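Local coordinates for protein archease (Thermotoga maritima, PDB 1J5U), which probably activates the tRNA-splicing ligase RtcB by promoting its guanylylation, and binds calcium, at residues V50-E55 / F100-K105. Residues are numbered along the deposited sequence; the frame is centred on the assembly and turned at random.
Sequences VLDTEE and FRKIRK
The guanidinium of Arg101 carries Leu51 CB over one face, 3.5 Å above the plane and offset toward the rim, while the backbone carbonyl of Asp52 meets its edge. Arg101 NE and NH2 both donate to that single oxygen, Asp52 O; the bond from Arg101 NE is 2.8 Å long and lies in the carbonyl plane, whereas NH2 approaches from above it. A bend at chi3 (65°) brings NE to this carbonyl. An alanine in place of Arg101 would probably leave Asp52 O without its two side-chain donors and Leu51 CB without the flat group against it.

At the guanidinium of Arg104, Val50 CG1 sits over one face, and at the edge Arg104 NE forms a salt bridge with Asp52 OD1 at 3.1 Å, meeting the carboxylate from above its plane. The aliphatic part of Lys105 runs beside Val50, CG lying 3.8 Å from CB of the valine.

Along the backbone, Asp52 N donates to Lys102 O (2.6 Å), and Lys102 N bonds to Glu54 O beyond the corner. The indole of Trp87, on strand 84-92, makes a cation-pi contact with Arg101. At the far end Val50 O takes Arg104 N and, weakly, Lys105 N: a classic beta bulge, within an antiparallel sheet whose strand 95-105 pairs with both 50-52 and 54-61.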
ATOM      1  N   VAL A  50      13.581   3.991   5.522  1.00 24.62           N
ATOM      2  CA  VAL A  50      14.810   3.271   5.852  1.00 25.89           C
ATOM      3  C   VAL A  50      14.412   2.511   7.113  1.00 24.79           C
ATOM      4  O   VAL A  50      13.835   3.086   8.043  1.00 24.84           O
ATOM      5  CB  VAL A  50      15.999   4.233   6.149  1.00 26.92           C
ATOM      6  CG1 VAL A  50      17.260   3.428   6.462  1.00 27.97           C
ATOM      7  CG2 VAL A  50      16.259   5.126   4.941  1.00 28.32           C
ATOM      8  N   LEU A  51      14.707   1.221   7.144  1.00 26.23           N
ATOM      9  CA  LEU A  51      14.301   0.397   8.276  1.00 27.80           C
ATOM     10  C   LEU A  51      15.320   0.103   9.370  1.00 28.65           C
ATOM     11  O   LEU A  51      16.510  -0.032   9.109  1.00 29.83           O
ATOM     12  CB  LEU A  51      13.769  -0.946   7.755  1.00 26.53           C
ATOM     13  CG  LEU A  51      12.622  -0.923   6.741  1.00 25.11           C
ATOM     14  CD1 LEU A  51      12.317  -2.342   6.296  1.00 25.00           C
ATOM     15  CD2 LEU A  51      11.402  -0.288   7.367  1.00 23.51           C
ATOM     16  N   ASP A  52      14.830   0.006  10.601  1.00 31.03           N
ATOM     17  CA  ASP A  52      15.672  -0.379  11.724  1.00 32.53           C
ATOM     18  C   ASP A  52      15.472  -1.899  11.775  1.00 33.47           C
ATOM     19  O   ASP A  52      14.835  -2.472  10.882  1.00 32.75           O
ATOM     20  CB  ASP A  52      15.209   0.255  13.038  1.00 34.08           C
ATOM     21  CG  ASP A  52      15.911   1.583  13.338  1.00 37.30           C
ATOM     22  OD1 ASP A  52      17.112   1.716  13.018  1.00 37.40           O
ATOM     23  OD2 ASP A  52      15.268   2.491  13.919  1.00 38.18           O
ATOM     24  N   THR A  53      15.977  -2.554  12.815  1.00 33.08           N
ATOM     25  CA  THR A  53      15.866  -4.004  12.900  1.00 33.99           C
ATOM     26  C   THR A  53      14.701  -4.561  13.702  1.00 32.87           C
ATOM     27  O   THR A  53      14.275  -5.685  13.455  1.00 34.21           O
ATOM     28  CB  THR A  53      17.143  -4.597  13.484  1.00 34.97           C
ATOM     29  OG1 THR A  53      17.305  -4.107  14.818  1.00 37.01           O
ATOM     30  CG2 THR A  53      18.347  -4.187  12.651  1.00 35.95           C
ATOM     31  N   GLU A  54      14.196  -3.790  14.663  1.00 31.58           N
ATOM     32  CA  GLU A  54      13.103  -4.247  15.515  1.00 31.32           C
ATOM     33  C   GLU A  54      11.882  -4.623  14.682  1.00 30.63           C
ATOM     34  O   GLU A  54      11.504  -3.906  13.747  1.00 28.74           O
ATOM     35  CB  GLU A  54      12.752  -3.167  16.543  1.00 33.06           C
ATOM     36  CG  GLU A  54      11.600  -3.509  17.445  1.00 36.75           C
ATOM     37  CD  GLU A  54      11.298  -2.427  18.465  1.00 38.54           C
ATOM     38  OE1 GLU A  54      11.511  -1.231  18.163  1.00 40.05           O
ATOM     39  OE2 GLU A  54      10.823  -2.771  19.566  1.00 39.61           O
ATOM     40  N   GLU A  55      11.278  -5.760  15.015  1.00 29.11           N
ATOM     41  CA  GLU A  55      10.122  -6.252  14.276  1.00 26.99           C
ATOM     42  C   GLU A  55       8.839  -6.331  15.087  1.00 26.20           C
ATOM     43  O   GLU A  55       8.843  -6.292  16.321  1.00 27.63           O
ATOM     44  CB  GLU A  55      10.440  -7.623  13.679  1.00 26.69           C
ATOM     45  CG  GLU A  55      11.473  -7.591  12.575  1.00 27.65           C
ATOM     46  CD  GLU A  55      11.918  -8.980  12.157  1.00 30.03           C
ATOM     47  OE1 GLU A  55      11.171  -9.944  12.407  1.00 30.52           O
ATOM     48  OE2 GLU A  55      13.005  -9.114  11.564  1.00 31.95           O
ATOM     49  N   PHE A 100       6.372  -6.321  10.260  1.00 19.77           N
ATOM     50  CA  PHE A 100       6.713  -4.919  10.092  1.00 20.88           C
ATOM     51  C   PHE A 100       8.095  -4.691  10.703  1.00 22.42           C
ATOM     52  O   PHE A 100       8.532  -5.463  11.564  1.00 22.04           O
ATOM     53  CB  PHE A 100       5.717  -4.021  10.831  1.00 20.05           C
ATOM     54  CG  PHE A 100       4.322  -4.073  10.292  1.00 19.09           C
ATOM     55  CD1 PHE A 100       3.468  -5.133  10.614  1.00 18.82           C
ATOM     56  CD2 PHE A 100       3.849  -3.047   9.489  1.00 16.74           C
ATOM     57  CE1 PHE A 100       2.163  -5.163  10.151  1.00 17.39           C
ATOM     58  CE2 PHE A 100       2.543  -3.063   9.011  1.00 17.34           C
ATOM     59  CZ  PHE A 100       1.693  -4.119   9.341  1.00 18.59           C
ATOM     60  N   ARG A 101       8.796  -3.665  10.234  1.00 23.12           N
ATOM     61  CA  ARG A 101      10.089  -3.303  10.805  1.00 23.27           C
ATOM     62  C   ARG A 101      10.006  -1.838  11.218  1.00 24.27           C
ATOM     63  O   ARG A 101       9.285  -1.038  10.599  1.00 20.91           O
ATOM     64  CB  ARG A 101      11.239  -3.555   9.827  1.00 24.60           C
ATOM     65  CG  ARG A 101      11.769  -4.992   9.922  1.00 27.31           C
ATOM     66  CD  ARG A 101      12.873  -5.279   8.914  1.00 32.61           C
ATOM     67  NE  ARG A 101      14.071  -4.483   9.160  1.00 36.20           N
ATOM     68  CZ  ARG A 101      15.178  -4.532   8.418  1.00 37.48           C
ATOM     69  NH1 ARG A 101      15.252  -5.345   7.373  1.00 38.28           N
ATOM     70  NH2 ARG A 101      16.211  -3.757   8.719  1.00 35.52           N
ATOM     71  N   LYS A 102      10.700  -1.499  12.304  1.00 24.05           N
ATOM     72  CA  LYS A 102      10.684  -0.144  12.812  1.00 24.66           C
ATOM     73  C   LYS A 102      11.324   0.768  11.784  1.00 22.40           C
ATOM     74  O   LYS A 102      12.353   0.442  11.208  1.00 22.37           O
ATOM     75  CB  LYS A 102      11.455  -0.052  14.132  1.00 28.56           C
ATOM     76  CG  LYS A 102      11.249   1.241  14.859  1.00 29.11           C
ATOM     77  CD  LYS A 102       9.784   1.402  15.270  1.00 32.99           C
ATOM     78  CE  LYS A 102       9.525   2.802  15.827  1.00 33.86           C
ATOM     79  NZ  LYS A 102       8.120   2.990  16.246  1.00 34.34           N
ATOM     80  N   ILE A 103      10.694   1.908  11.555  1.00 22.34           N
ATOM     81  CA  ILE A 103      11.196   2.877  10.591  1.00 24.09           C
ATOM     82  C   ILE A 103      12.327   3.692  11.209  1.00 26.23           C
ATOM     83  O   ILE A 103      12.133   4.342  12.234  1.00 26.16           O
ATOM     84  CB  ILE A 103      10.063   3.823  10.173  1.00 23.20           C
ATOM     85  CG1 ILE A 103       9.010   3.025   9.402  1.00 20.04           C
ATOM     86  CG2 ILE A 103      10.612   5.019   9.417  1.00 21.84           C
ATOM     87  CD1 ILE A 103       7.767   3.833   9.056  1.00 19.38           C
ATOM     88  N   ARG A 104      13.513   3.634  10.611  1.00 29.37           N
ATOM     89  CA  ARG A 104      14.626   4.419  11.129  1.00 32.04           C
ATOM     90  C   ARG A 104      14.342   5.864  10.711  1.00 33.37           C
ATOM     91  O   ARG A 104      14.258   6.761  11.545  1.00 34.05           O
ATOM     92  CB  ARG A 104      15.951   3.956  10.537  1.00 33.77           C
ATOM     93  CG  ARG A 104      17.165   4.582  11.228  1.00 38.10           C
ATOM     94  CD  ARG A 104      18.460   4.171  10.556  1.00 40.89           C
ATOM     95  NE  ARG A 104      18.619   2.722  10.517  1.00 44.15           N
ATOM     96  CZ  ARG A 104      19.467   2.087   9.713  1.00 45.75           C
ATOM     97  NH1 ARG A 104      20.234   2.783   8.879  1.00 46.32           N
ATOM     98  NH2 ARG A 104      19.541   0.759   9.734  1.00 45.90           N
ATOM     99  N   LYS A 105      14.174   6.075   9.411  1.00 34.17           N
ATOM    100  CA  LYS A 105      13.865   7.404   8.897  1.00 36.70           C
ATOM    101  C   LYS A 105      13.124   7.330   7.567  1.00 36.38           C
ATOM    102  O   LYS A 105      13.097   6.281   6.912  1.00 34.54           O
ATOM    103  CB  LYS A 105      15.146   8.233   8.737  1.00 38.07           C
ATOM    104  CG  LYS A 105      16.215   7.595   7.866  1.00 40.29           C
ATOM    105  CD  LYS A 105      17.354   8.585   7.613  1.00 44.08           C
ATOM    106  CE  LYS A 105      18.542   7.912   6.936  1.00 45.08           C
ATOM    107  NZ  LYS A 105      19.146   6.851   7.810  1.00 46.75           N
TER